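Local coordinates for Non-fluorescent flavoprotein (Photobacterium phosphoreum, PDB 1FVP) that binds two flavin mononucleotides per subunit, each with a myristate attached to the flavin, as a homodimeric, non-fluorescent member of the bacterial luciferase family, at residues A[10-15]-A[45-50]; A[17-22]-A[146-151]; A[94-99]-A[129-134]. One frame throughout, in Å; residues are numbered along the deposited sequence.

Contact 1: A[10-15]-A[45-50]; sequences FVNFYN and INIDDH. With FMA (6-(3-tetradecanoic acid) flavine mononucleotide), chain E.
Phe10 touches Ile45 and Asn46 and also packs on the fatty tail of a bound flavin (chain E). Its CB touches tail atom C14 of FMA at 3.4 Å. CG, anti to the carbonyl carbon (chi1 -47°), is put 3.4 Å from C14 of FMA, and CD2 also lies near C14. CD1 comes next to the carbonyl of Asn46, which sits at the ring edge near its plane. The tail's last carbon, C15, lies 3.7 Å above the ring plane of Phe10, displaced toward the rim. Further out, CE1 reaches Ile45 CB at 4.0 Å, with the two side chains crossing obliquely. The backbones run parallel, joined by the hydrogen bond from Phe10 N to Asn46 O (3.2 Å). Strands 6-11 and 42-48 are the two strands of a beta-alpha-beta unit, and the helix between them, 23-38, covers Phe10 with Thr31 and Leu32. Past the strand end, Asn12 CB packs on Ile47 CG2, while Asn12 ND2 turns to Ala63 O of the second subunit, which accepts its hydrogen bond. Val11 and Asp48 lie side by side, CG1 of Val11 being 4.2 Å from CB of Asp48. Tyr14 leaves the strand pair for the flavin head: C4 of FMA stands over one face of its ring, near the rim, and Tyr14 CZ is 3.5 Å from flavin C10. The hydroxyl of Tyr14 is hydrogen-bonded to Lys61 O of the second subunit; Tyr88, Thr77 and Ser78 of that subunit are hydrogen-bonded to this FMA.

Contact 2: A[17-22]-A[146-151]; sequences GQQEPS and KLYIEN
Gly17 lies against the backbone of Leu147 and Tyr148, and this is the closely packed, buried part of the contact. Its CA approaches Leu147 O at 3.1 Å in a CA-H...O contact, and the CA atoms of Gly17 and Tyr148 are 4.2 Å apart, a separation that brings the loop right onto the helix. Gly17 has a positive phi (40°), a conformation that glycine adopts readily. Asn151, one turn after Leu147, has its CB directed toward the loop and also borders Gly17. Next to this, Gln19 reaches out beyond CG as an extended chain (chi2 -166°), carrying its amide to Tyr148. NE2 of Gln19 lies at the edge of the Tyr148 ring, near its plane and 3.5 Å from CE1, and the amide and ring planes stand 53° apart. The outer side is looser. There Gln18, exposed to solvent, bends at its second torsion, and its CG and amide OE1 both lie against Leu147 CD2, CG at 3.4 Å. Segment 17-22 is the loop leading from strand 6-11 into helix 23-38, whose Thr24 and Asn27 touch the Gln19 side chain. Segment 146-151 belongs to helix 138-155, where Lys146 forms a salt bridge with Asp166, while the Tyr148 ring touches Lys16 and Glu202 in loops and meets His131 on strand 126-134.

Contact 3: A[94-99]-A[129-134]; sequences FKWDDI and MLHVNV. With FMA (6-(3-tetradecanoic acid) flavine mononucleotide), chain D.
Trp96 and His131 bring their rings together at an oblique angle, with the planes 60° apart and the centroid of the tryptophan five-membered ring 4.3 Å from that of the imidazole. Over one indole face lies ND1 of His131, and in the indole plane, at its edge, is CB of the adjacent Asp97. Seen from the histidine, indole CE2 lies at the ring edge, in plane. Although Trp96 NE1 comes near ND1 of His131, the angle is too poor for a hydrogen bond, and the pair meets by ring packing. Elsewhere, Tyr152 adds an edge-to-face contact to Trp96. Met129 packs against Trp96 CB. The chain bends at its third torsion (chi3 -55°), which puts CE 3.8 Å from Trp96 CB and 3.6 Å from Trp96 N. Further back, Met129 CG lies close to Phe94 O, and Met129 O receives a CA-H...O contact from Trp96 CA (3.1 Å). Asn172 ties the two segments from outside, its side chain hydrogen-bonded to both Trp96 O and His131 N. On the strand, Val132 and Val134 touch another flavin's fatty tail (FMA of chain D): Val132 CG2 lies 3.5 Å from C13. Strands 92-94 and 126-134 run parallel with helix 100-116 between them, a beta-alpha-beta unit consistent with the barrel-like fold of the bacterial luciferase family, and the far end of the second strand lines a fatty-acid pocket.

Val11 is where all three contacts converge. Its CG2 lies 3.5 Å from Tyr148 OH of contact 2, and its CG1 is 4.0 Å from His131 CE1 of contact 3. Contacts 1 and 3 reach the same sheet, with centres about 13 Å apart, whereas contact 2, about 12 Å from contact 1 and 16 Å from contact 3, sets a loop against the helix that follows strand 126-134. Ile149 of that helix packs CD1 4.0 Å from Trp96 CH2. The ligands differ: contact 1 borders the flavin and tail of chain E; in contact 2 the Tyr148 side chain is about 6 Å from a bound FMA; contact 3 borders the tail of chain D.

Contact 1: A[10-15]-A[45-50]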
loop_
_atom_site.group_PDB
_atom_site.type_symbol
_atom_site.label_atom_id
_atom_site.label_comp_id
_atom_site.label_asym_id
_atom_site.label_seq_id
_atom_site.Cartn_x
_atom_site.Cartn_y
_atom_site.Cartn_z
ATOM N N PHE A 10 9.840 2.970 2.720
ATOM C CA PHE A 10 10.350 4.330 2.587
ATOM C C PHE A 10 9.449 5.301 3.373
ATOM O O PHE A 10 8.219 5.104 3.332
ATOM C CB PHE A 10 10.333 4.796 1.136
ATOM C CG PHE A 10 10.855 3.917 0.066
ATOM C CD1 PHE A 10 10.042 2.991 -0.562
ATOM C CD2 PHE A 10 12.179 4.029 -0.354
ATOM C CE1 PHE A 10 10.537 2.186 -1.576
ATOM C CE2 PHE A 10 12.717 3.229 -1.360
ATOM C CZ PHE A 10 11.871 2.303 -1.978
ATOM N N VAL A 11 10.026 6.318 4.006
ATOM C CA VAL A 11 9.091 7.251 4.684
ATOM C C VAL A 11 8.652 8.127 3.517
ATOM O O VAL A 11 9.086 7.865 2.377
ATOM C CB VAL A 11 9.706 7.909 5.891
ATOM C CG1 VAL A 11 10.200 6.897 6.929
ATOM C CG2 VAL A 11 10.821 8.852 5.491
ATOM N N ASN A 12 7.828 9.098 3.735
ATOM C CA ASN A 12 7.349 9.989 2.655
ATOM C C ASN A 12 7.430 11.365 3.322
ATOM O O ASN A 12 6.541 11.767 4.087
ATOM C CB ASN A 12 6.002 9.569 2.146
ATOM C CG ASN A 12 5.321 10.491 1.159
ATOM O OD1 ASN A 12 5.951 11.318 0.474
ATOM N ND2 ASN A 12 3.991 10.352 1.071
ATOM N N PHE A 13 8.555 11.979 2.997
ATOM C CA PHE A 13 8.800 13.315 3.584
ATOM C C PHE A 13 9.697 14.182 2.727
ATOM O O PHE A 13 10.448 13.685 1.861
ATOM C CB PHE A 13 9.372 13.033 4.975
ATOM C CG PHE A 13 8.820 14.018 5.957
ATOM C CD1 PHE A 13 9.234 15.348 5.891
ATOM C CD2 PHE A 13 7.900 13.604 6.911
ATOM C CE1 PHE A 13 8.731 16.285 6.779
ATOM C CE2 PHE A 13 7.386 14.526 7.822
ATOM C CZ PHE A 13 7.805 15.864 7.739
ATOM N N TYR A 14 9.613 15.483 2.995
ATOM C CA TYR A 14 10.420 16.469 2.252
ATOM C C TYR A 14 11.731 16.732 2.990
ATOM O O TYR A 14 11.822 17.017 4.188
ATOM C CB TYR A 14 9.616 17.711 1.884
ATOM C CG TYR A 14 8.433 17.449 0.966
ATOM C CD1 TYR A 14 8.532 16.562 -0.119
ATOM C CD2 TYR A 14 7.223 18.111 1.171
ATOM C CE1 TYR A 14 7.450 16.339 -0.962
ATOM C CE2 TYR A 14 6.139 17.895 0.331
ATOM C CZ TYR A 14 6.250 17.011 -0.728
ATOM O OH TYR A 14 5.155 16.819 -1.524
ATOM N N ASN A 15 12.748 16.578 2.165
ATOM C CA ASN A 15 14.168 16.706 2.428
ATOM C C ASN A 15 14.524 16.031 3.757
ATOM O O ASN A 15 14.670 16.657 4.810
ATOM C CB ASN A 15 14.731 18.116 2.294
ATOM C CG ASN A 15 14.162 19.083 3.316
ATOM O OD1 ASN A 15 13.049 19.587 3.114
ATOM N ND2 ASN A 15 14.896 19.308 4.404
ATOM N N ILE A 45 7.010 -3.201 -1.129
ATOM C CA ILE A 45 7.563 -1.887 -0.751
ATOM C C ILE A 45 6.415 -1.168 -0.049
ATOM O O ILE A 45 5.286 -1.342 -0.528
ATOM C CB ILE A 45 8.247 -1.125 -1.927
ATOM C CG1 ILE A 45 7.260 -0.298 -2.762
ATOM C CG2 ILE A 45 9.099 -2.089 -2.796
ATOM C CD1 ILE A 45 7.441 -0.230 -4.301
ATOM N N ASN A 46 6.716 -0.452 0.992
ATOM C CA ASN A 46 5.740 0.282 1.809
ATOM C C ASN A 46 6.081 1.764 1.803
ATOM O O ASN A 46 7.135 2.139 1.246
ATOM C CB ASN A 46 5.853 -0.414 3.170
ATOM C CG ASN A 46 5.021 0.147 4.282
ATOM O OD1 ASN A 46 3.777 0.145 4.197
ATOM N ND2 ASN A 46 5.619 0.669 5.347
ATOM N N ILE A 47 5.240 2.608 2.398
ATOM C CA ILE A 47 5.451 4.048 2.475
ATOM C C ILE A 47 4.932 4.660 3.771
ATOM O O ILE A 47 3.843 5.216 3.801
ATOM C CB ILE A 47 4.913 4.883 1.255
ATOM C CG1 ILE A 47 5.512 4.371 -0.066
ATOM C CG2 ILE A 47 5.211 6.397 1.469
ATOM C CD1 ILE A 47 5.679 5.375 -1.221
ATOM N N ASP A 48 5.731 4.588 4.811
ATOM C CA ASP A 48 5.434 5.135 6.148
ATOM C C ASP A 48 5.107 6.616 5.924
ATOM O O ASP A 48 5.872 7.276 5.205
ATOM C CB ASP A 48 6.570 4.892 7.121
ATOM C CG ASP A 48 6.364 5.310 8.563
ATOM O OD1 ASP A 48 6.086 6.487 8.876
ATOM O OD2 ASP A 48 6.493 4.395 9.423
ATOM N N ASP A 49 3.992 7.046 6.484
ATOM C CA ASP A 49 3.570 8.458 6.345
ATOM C C ASP A 49 2.552 8.732 7.453
ATOM O O ASP A 49 1.858 9.731 7.433
ATOM C CB ASP A 49 3.057 8.760 4.967
ATOM C CG ASP A 49 1.574 8.614 4.725
ATOM O OD1 ASP A 49 0.838 9.556 5.055
ATOM O OD2 ASP A 49 1.192 7.555 4.188
ATOM N N HIS A 50 2.569 7.811 8.373
ATOM C CA HIS A 50 1.722 7.707 9.552
ATOM C C HIS A 50 1.673 8.899 10.478
ATOM O O HIS A 50 0.681 9.026 11.246
ATOM C CB HIS A 50 2.031 6.388 10.341
ATOM C CG HIS A 50 2.035 5.236 9.366
ATOM N ND1 HIS A 50 3.160 4.761 8.750
ATOM C CD2 HIS A 50 1.004 4.498 8.879
ATOM C CE1 HIS A 50 2.821 3.755 7.950
ATOM N NE2 HIS A 50 1.521 3.574 7.995
HETATM N N1 FMA E . 5.749 19.508 -3.340
HETATM C C2 FMA E . 6.472 20.463 -2.748
HETATM O O2 FMA E . 6.135 21.433 -2.181
HETATM N N3 FMA E . 7.918 20.326 -2.780
HETATM C C4 FMA E . 8.517 19.272 -3.382
HETATM O O4 FMA E . 9.734 19.253 -3.352
HETATM C C4A FMA E . 7.714 18.266 -4.012
HETATM N N5 FMA E . 8.170 17.200 -4.633
HETATM C C5A FMA E . 7.463 16.227 -5.229
HETATM C C6 FMA E . 8.045 15.143 -5.874
HETATM C C7 FMA E . 7.223 14.198 -6.447
HETATM C C7M FMA E . 7.763 12.928 -7.193
HETATM C C8 FMA E . 5.789 14.322 -6.414
HETATM C C8M FMA E . 4.870 13.320 -7.027
HETATM C C9 FMA E . 5.249 15.414 -5.774
HETATM C C9A FMA E . 6.010 16.381 -5.186
HETATM N N10 FMA E . 5.537 17.506 -4.533
HETATM C C10 FMA E . 6.237 18.473 -3.934
HETATM C C1B FMA E . 4.022 17.728 -4.461
HETATM C C2B FMA E . 3.420 18.112 -5.881
HETATM O O2B FMA E . 4.394 18.817 -6.599
HETATM C C3B FMA E . 2.216 18.982 -5.568
HETATM O "O3'" FMA E . 2.538 19.974 -4.682
HETATM C C4B FMA E . 1.036 18.123 -5.108
HETATM O "O4'" FMA E . 1.433 16.699 -5.161
HETATM C C5B FMA E . -0.116 18.379 -6.109
HETATM O "O5'" FMA E . -1.289 17.542 -5.570
HETATM P P FMA E . -2.768 18.068 -5.411
HETATM O O1P FMA E . -2.666 19.430 -6.189
HETATM O O2P FMA E . -3.544 17.126 -6.191
HETATM O O3P FMA E . -3.088 18.003 -4.082
HETATM C "C1'" FMA E . 10.816 16.739 -7.389
HETATM O "O1'" FMA E . 11.449 15.766 -7.950
HETATM O "O2'" FMA E . 11.100 17.926 -7.672
HETATM C "C2'" FMA E . 10.221 16.370 -6.082
HETATM C "C3'" FMA E . 9.506 15.045 -5.924
HETATM C "C4'" FMA E . 10.224 14.046 -5.097
HETATM C "C5'" FMA E . 9.553 12.772 -4.640
HETATM C "C6'" FMA E . 9.917 12.256 -3.294
HETATM C "C7'" FMA E . 9.983 13.259 -2.153
HETATM C "C8'" FMA E . 10.575 12.759 -0.899
HETATM C "C9'" FMA E . 10.064 11.445 -0.294
HETATM C C11 FMA E . 10.893 10.269 -0.741
HETATM C C12 FMA E . 10.359 9.354 -1.786
HETATM C C13 FMA E . 9.457 8.232 -1.427
HETATM C C14 FMA E . 9.978 6.832 -1.555
HETATM C C15 FMA E . 9.450 6.015 -2.693
#

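Contact 2: A[17-22]-A[146-151]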
loop_
_atom_site.group_PDB
_atom_site.type_symbol
_atom_site.label_atom_id
_atom_site.label_comp_id
_atom_site.label_asym_id
_atom_site.label_seq_id
_atom_site.Cartn_x
_atom_site.Cartn_y
_atom_site.Cartn_z
ATOM N N GLY A 17 16.995 13.912 6.190
ATOM C CA GLY A 17 18.422 14.156 6.507
ATOM C C GLY A 17 18.831 15.486 5.872
ATOM O O GLY A 17 18.164 16.504 6.134
ATOM N N GLN A 18 19.867 15.433 5.049
ATOM C CA GLN A 18 20.320 16.689 4.402
ATOM C C GLN A 18 19.902 16.753 2.942
ATOM O O GLN A 18 19.496 17.824 2.467
ATOM C CB GLN A 18 21.809 16.916 4.623
ATOM C CG GLN A 18 22.225 16.922 6.080
ATOM C CD GLN A 18 21.711 18.059 6.921
ATOM O OE1 GLN A 18 21.502 17.907 8.133
ATOM N NE2 GLN A 18 21.505 19.218 6.300
ATOM N N GLN A 19 20.010 15.635 2.272
ATOM C CA GLN A 19 19.676 15.419 0.864
ATOM C C GLN A 19 18.693 16.453 0.324
ATOM O O GLN A 19 17.620 16.661 0.915
ATOM C CB GLN A 19 19.125 13.986 0.644
ATOM C CG GLN A 19 18.603 13.393 1.926
ATOM C CD GLN A 19 18.315 11.935 2.055
ATOM O OE1 GLN A 19 18.326 11.113 1.138
ATOM N NE2 GLN A 19 18.022 11.551 3.313
ATOM N N GLU A 20 19.076 17.070 -0.782
ATOM C CA GLU A 20 18.276 18.088 -1.476
ATOM C C GLU A 20 17.065 17.388 -2.091
ATOM O O GLU A 20 17.256 16.329 -2.704
ATOM C CB GLU A 20 19.036 18.780 -2.599
ATOM C CG GLU A 20 20.386 19.426 -2.297
ATOM C CD GLU A 20 20.496 20.207 -1.016
ATOM O OE1 GLU A 20 19.768 21.135 -0.693
ATOM O OE2 GLU A 20 21.431 19.799 -0.279
ATOM N N PRO A 21 15.902 17.970 -1.902
ATOM C CA PRO A 21 14.604 17.485 -2.367
ATOM C C PRO A 21 14.520 16.594 -3.578
ATOM O O PRO A 21 13.638 15.715 -3.646
ATOM C CB PRO A 21 13.812 18.781 -2.578
ATOM C CG PRO A 21 14.320 19.677 -1.476
ATOM C CD PRO A 21 15.728 19.230 -1.138
ATOM N N SER A 22 15.385 16.787 -4.543
ATOM C CA SER A 22 15.441 15.976 -5.769
ATOM C C SER A 22 16.229 14.685 -5.490
ATOM O O SER A 22 15.858 13.605 -5.954
ATOM C CB SER A 22 16.103 16.742 -6.911
ATOM O OG SER A 22 16.111 18.152 -6.737
ATOM N N LYS A 146 20.784 9.553 12.736
ATOM C CA LYS A 146 20.323 10.614 13.641
ATOM C C LYS A 146 20.078 11.911 12.870
ATOM O O LYS A 146 19.855 12.988 13.453
ATOM C CB LYS A 146 21.234 10.884 14.827
ATOM C CG LYS A 146 20.621 11.769 15.911
ATOM C CD LYS A 146 21.558 12.035 17.071
ATOM C CE LYS A 146 21.852 10.789 17.886
ATOM N NZ LYS A 146 22.587 11.093 19.141
ATOM N N LEU A 147 20.119 11.774 11.559
ATOM C CA LEU A 147 19.886 12.897 10.656
ATOM C C LEU A 147 18.625 12.622 9.855
ATOM O O LEU A 147 17.906 13.568 9.483
ATOM C CB LEU A 147 21.158 13.212 9.877
ATOM C CG LEU A 147 21.698 14.617 10.181
ATOM C CD1 LEU A 147 22.629 14.563 11.376
ATOM C CD2 LEU A 147 22.405 15.160 8.949
ATOM N N TYR A 148 18.357 11.345 9.620
ATOM C CA TYR A 148 17.141 10.954 8.870
ATOM C C TYR A 148 15.909 11.219 9.745
ATOM O O TYR A 148 14.839 11.605 9.255
ATOM C CB TYR A 148 17.221 9.496 8.427
ATOM C CG TYR A 148 16.314 9.181 7.264
ATOM C CD1 TYR A 148 16.687 9.603 5.983
ATOM C CD2 TYR A 148 15.113 8.489 7.409
ATOM C CE1 TYR A 148 15.883 9.325 4.879
ATOM C CE2 TYR A 148 14.300 8.205 6.311
ATOM C CZ TYR A 148 14.682 8.625 5.046
ATOM O OH TYR A 148 13.901 8.362 3.953
ATOM N N ILE A 149 16.086 11.018 11.042
ATOM C CA ILE A 149 15.122 11.202 12.105
ATOM C C ILE A 149 15.005 12.659 12.575
ATOM O O ILE A 149 13.921 13.246 12.522
ATOM C CB ILE A 149 15.446 10.370 13.403
ATOM C CG1 ILE A 149 15.988 8.985 13.090
ATOM C CG2 ILE A 149 14.177 10.374 14.303
ATOM C CD1 ILE A 149 14.985 7.948 12.540
ATOM N N GLU A 150 16.108 13.204 13.057
ATOM C CA GLU A 150 16.137 14.583 13.546
ATOM C C GLU A 150 15.362 15.526 12.635
ATOM O O GLU A 150 14.871 16.569 13.116
ATOM C CB GLU A 150 17.529 15.158 13.785
ATOM C CG GLU A 150 17.872 15.504 15.228
ATOM C CD GLU A 150 19.320 15.673 15.564
ATOM O OE1 GLU A 150 20.108 14.738 15.589
ATOM O OE2 GLU A 150 19.589 16.869 15.823
ATOM N N ASN A 151 15.270 15.166 11.369
ATOM C CA ASN A 151 14.513 15.979 10.398
ATOM C C ASN A 151 13.031 15.589 10.548
ATOM O O ASN A 151 12.170 16.470 10.662
ATOM C CB ASN A 151 15.022 15.787 8.974
ATOM C CG ASN A 151 16.280 16.601 8.752
ATOM O OD1 ASN A 151 17.314 16.023 8.431
ATOM N ND2 ASN A 151 16.146 17.907 8.967
#

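Contact 3: A[94-99]-A[129-134]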
loop_
_atom_site.group_PDB
_atom_site.type_symbol
_atom_site.label_atom_id
_atom_site.label_comp_id
_atom_site.label_asym_id
_atom_site.label_seq_id
_atom_site.Cartn_x
_atom_site.Cartn_y
_atom_site.Cartn_z
ATOM N N PHE A 94 4.366 -3.239 13.123
ATOM C CA PHE A 94 5.058 -2.568 14.232
ATOM C C PHE A 94 5.696 -1.272 13.812
ATOM O O PHE A 94 6.340 -1.270 12.760
ATOM C CB PHE A 94 5.974 -3.563 14.968
ATOM C CG PHE A 94 5.115 -4.481 15.816
ATOM C CD1 PHE A 94 4.515 -3.966 16.974
ATOM C CD2 PHE A 94 4.860 -5.789 15.446
ATOM C CE1 PHE A 94 3.717 -4.747 17.783
ATOM C CE2 PHE A 94 4.039 -6.599 16.239
ATOM C CZ PHE A 94 3.474 -6.073 17.397
ATOM N N LYS A 95 5.485 -0.225 14.608
ATOM C CA LYS A 95 6.085 1.067 14.248
ATOM C C LYS A 95 7.608 1.032 14.402
ATOM O O LYS A 95 8.257 0.243 15.091
ATOM C CB LYS A 95 5.509 2.298 14.898
ATOM C CG LYS A 95 4.142 2.662 14.298
ATOM C CD LYS A 95 3.924 4.144 14.377
ATOM C CE LYS A 95 3.967 4.715 15.769
ATOM N NZ LYS A 95 2.982 5.836 15.882
ATOM N N TRP A 96 8.187 1.947 13.678
ATOM C CA TRP A 96 9.624 2.221 13.528
ATOM C C TRP A 96 10.088 3.058 14.710
ATOM O O TRP A 96 11.129 2.649 15.252
ATOM C CB TRP A 96 9.778 2.791 12.174
ATOM C CG TRP A 96 10.242 3.964 11.475
ATOM C CD1 TRP A 96 10.562 3.914 10.136
ATOM C CD2 TRP A 96 10.449 5.334 11.826
ATOM N NE1 TRP A 96 10.951 5.131 9.663
ATOM C CE2 TRP A 96 10.908 6.028 10.692
ATOM C CE3 TRP A 96 10.304 6.047 12.995
ATOM C CZ2 TRP A 96 11.228 7.376 10.685
ATOM C CZ3 TRP A 96 10.610 7.397 13.002
ATOM C CH2 TRP A 96 11.074 8.062 11.870
ATOM N N ASP A 97 9.364 4.100 15.068
ATOM C CA ASP A 97 9.692 4.989 16.176
ATOM C C ASP A 97 9.118 4.525 17.527
ATOM O O ASP A 97 8.715 5.355 18.373
ATOM C CB ASP A 97 9.319 6.447 15.951
ATOM C CG ASP A 97 8.017 6.689 15.246
ATOM O OD1 ASP A 97 7.405 5.791 14.674
ATOM O OD2 ASP A 97 7.615 7.870 15.264
ATOM N N ASP A 98 9.116 3.233 17.731
ATOM C CA ASP A 98 8.607 2.660 18.977
ATOM C C ASP A 98 9.779 2.058 19.728
ATOM O O ASP A 98 10.351 1.087 19.214
ATOM C CB ASP A 98 7.482 1.668 18.663
ATOM C CG ASP A 98 6.150 2.381 18.898
ATOM O OD1 ASP A 98 6.164 3.416 19.593
ATOM O OD2 ASP A 98 5.119 1.903 18.390
ATOM N N ILE A 99 10.097 2.641 20.873
ATOM C CA ILE A 99 11.219 2.053 21.656
ATOM C C ILE A 99 10.853 0.573 21.725
ATOM O O ILE A 99 9.748 0.236 22.193
ATOM C CB ILE A 99 11.306 2.739 23.046
ATOM C CG1 ILE A 99 12.075 4.082 22.926
ATOM C CG2 ILE A 99 11.940 1.852 24.145
ATOM C CD1 ILE A 99 11.652 5.075 24.057
ATOM N N MET A 129 9.036 -2.928 11.222
ATOM C CA MET A 129 9.568 -1.815 10.453
ATOM C C MET A 129 10.795 -1.158 11.132
ATOM O O MET A 129 10.630 -0.379 12.093
ATOM C CB MET A 129 8.591 -0.694 10.166
ATOM C CG MET A 129 7.214 -1.064 9.782
ATOM S SD MET A 129 6.379 0.413 9.072
ATOM C CE MET A 129 6.611 1.577 10.415
ATOM N N LEU A 130 11.940 -1.427 10.541
ATOM C CA LEU A 130 13.248 -0.949 10.921
ATOM C C LEU A 130 13.937 -0.106 9.822
ATOM O O LEU A 130 13.880 -0.330 8.614
ATOM C CB LEU A 130 14.142 -2.160 11.198
ATOM C CG LEU A 130 13.690 -3.316 12.026
ATOM C CD1 LEU A 130 14.403 -4.589 11.603
ATOM C CD2 LEU A 130 13.987 -2.991 13.490
ATOM N N HIS A 131 14.686 0.852 10.320
ATOM C CA HIS A 131 15.510 1.835 9.647
ATOM C C HIS A 131 16.967 1.404 9.590
ATOM O O HIS A 131 17.752 2.018 10.339
ATOM C CB HIS A 131 15.495 3.214 10.395
ATOM C CG HIS A 131 14.893 4.250 9.519
ATOM N ND1 HIS A 131 13.790 5.009 9.770
ATOM C CD2 HIS A 131 15.314 4.599 8.269
ATOM C CE1 HIS A 131 13.572 5.797 8.719
ATOM N NE2 HIS A 131 14.461 5.566 7.794
ATOM N N VAL A 132 17.354 0.439 8.800
ATOM C CA VAL A 132 18.761 0.008 8.712
ATOM C C VAL A 132 19.715 1.102 8.240
ATOM O O VAL A 132 19.364 2.046 7.499
ATOM C CB VAL A 132 18.830 -1.210 7.763
ATOM C CG1 VAL A 132 20.209 -1.504 7.223
ATOM C CG2 VAL A 132 18.291 -2.448 8.464
ATOM N N ASN A 133 20.960 0.937 8.659
ATOM C CA ASN A 133 22.082 1.834 8.294
ATOM C C ASN A 133 23.351 1.065 8.674
ATOM O O ASN A 133 23.650 1.105 9.860
ATOM C CB ASN A 133 22.004 3.199 8.941
ATOM C CG ASN A 133 23.195 4.063 8.598
ATOM O OD1 ASN A 133 24.299 3.543 8.547
ATOM N ND2 ASN A 133 23.014 5.351 8.348
ATOM N N VAL A 134 23.987 0.460 7.708
ATOM C CA VAL A 134 25.190 -0.346 7.950
ATOM C C VAL A 134 26.497 0.318 7.568
ATOM O O VAL A 134 26.729 0.614 6.382
ATOM C CB VAL A 134 24.981 -1.696 7.207
ATOM C CG1 VAL A 134 26.254 -2.382 6.741
ATOM C CG2 VAL A 134 24.153 -2.654 8.046
HETATM N N1 FMA D . 15.166 -18.556 12.473
HETATM C C2 FMA D . 14.180 -18.838 11.620
HETATM O O2 FMA D . 13.204 -19.462 11.807
HETATM N N3 FMA D . 14.258 -18.331 10.257
HETATM C C4 FMA D . 15.308 -17.591 9.851
HETATM O O4 FMA D . 15.332 -17.197 8.705
HETATM C C4A FMA D . 16.356 -17.305 10.780
HETATM N N5 FMA D . 17.419 -16.599 10.490
HETATM C C5A FMA D . 18.435 -16.301 11.316
HETATM C C6 FMA D . 19.529 -15.538 10.916
HETATM C C7 FMA D . 20.516 -15.287 11.836
HETATM C C7M FMA D . 21.792 -14.434 11.510
HETATM C C8 FMA D . 20.445 -15.799 13.184
HETATM C C8M FMA D . 21.496 -15.554 14.218
HETATM C C9 FMA D . 19.349 -16.554 13.543
HETATM C C9A FMA D . 18.329 -16.829 12.680
HETATM N N10 FMA D . 17.198 -17.575 12.983
HETATM C C10 FMA D . 16.201 -17.867 12.148
HETATM C C1B FMA D . 17.034 -18.145 14.393
HETATM C C2B FMA D . 15.527 -18.346 14.856
HETATM O O2B FMA D . 15.533 -17.684 16.108
HETATM C C3B FMA D . 15.222 -19.824 14.944
HETATM O "O3'" FMA D . 16.098 -20.571 14.161
HETATM C C4B FMA D . 13.786 -20.226 14.590
HETATM O "O4'" FMA D . 12.820 -19.522 15.451
HETATM C C5B FMA D . 13.580 -21.752 14.794
HETATM O "O5'" FMA D . 12.426 -21.893 15.818
HETATM P P FMA D . 12.389 -22.759 17.139
HETATM O O1P FMA D . 12.414 -24.200 16.520
HETATM O O2P FMA D . 13.586 -22.459 17.900
HETATM O O3P FMA D . 11.287 -22.368 17.873
HETATM C "C1'" FMA D . 20.639 -15.822 7.433
HETATM O "O1'" FMA D . 21.736 -15.352 7.922
HETATM O "O2'" FMA D . 20.682 -16.477 6.386
HETATM C "C2'" FMA D . 19.626 -16.128 8.486
HETATM C "C3'" FMA D . 19.537 -15.016 9.540
HETATM C "C4'" FMA D . 18.407 -14.106 9.165
HETATM C "C5'" FMA D . 18.676 -12.855 8.364
HETATM C "C6'" FMA D . 17.956 -11.639 8.892
HETATM C "C7'" FMA D . 17.680 -10.604 7.809
HETATM C "C8'" FMA D . 18.303 -9.285 7.987
HETATM C "C9'" FMA D . 17.542 -8.179 8.697
HETATM C C11 FMA D . 18.409 -7.035 9.127
HETATM C C12 FMA D . 19.535 -6.529 8.302
HETATM C C13 FMA D . 20.282 -5.310 8.729
HETATM C C14 FMA D . 21.367 -4.821 7.824
HETATM C C15 FMA D . 22.258 -5.892 7.262
#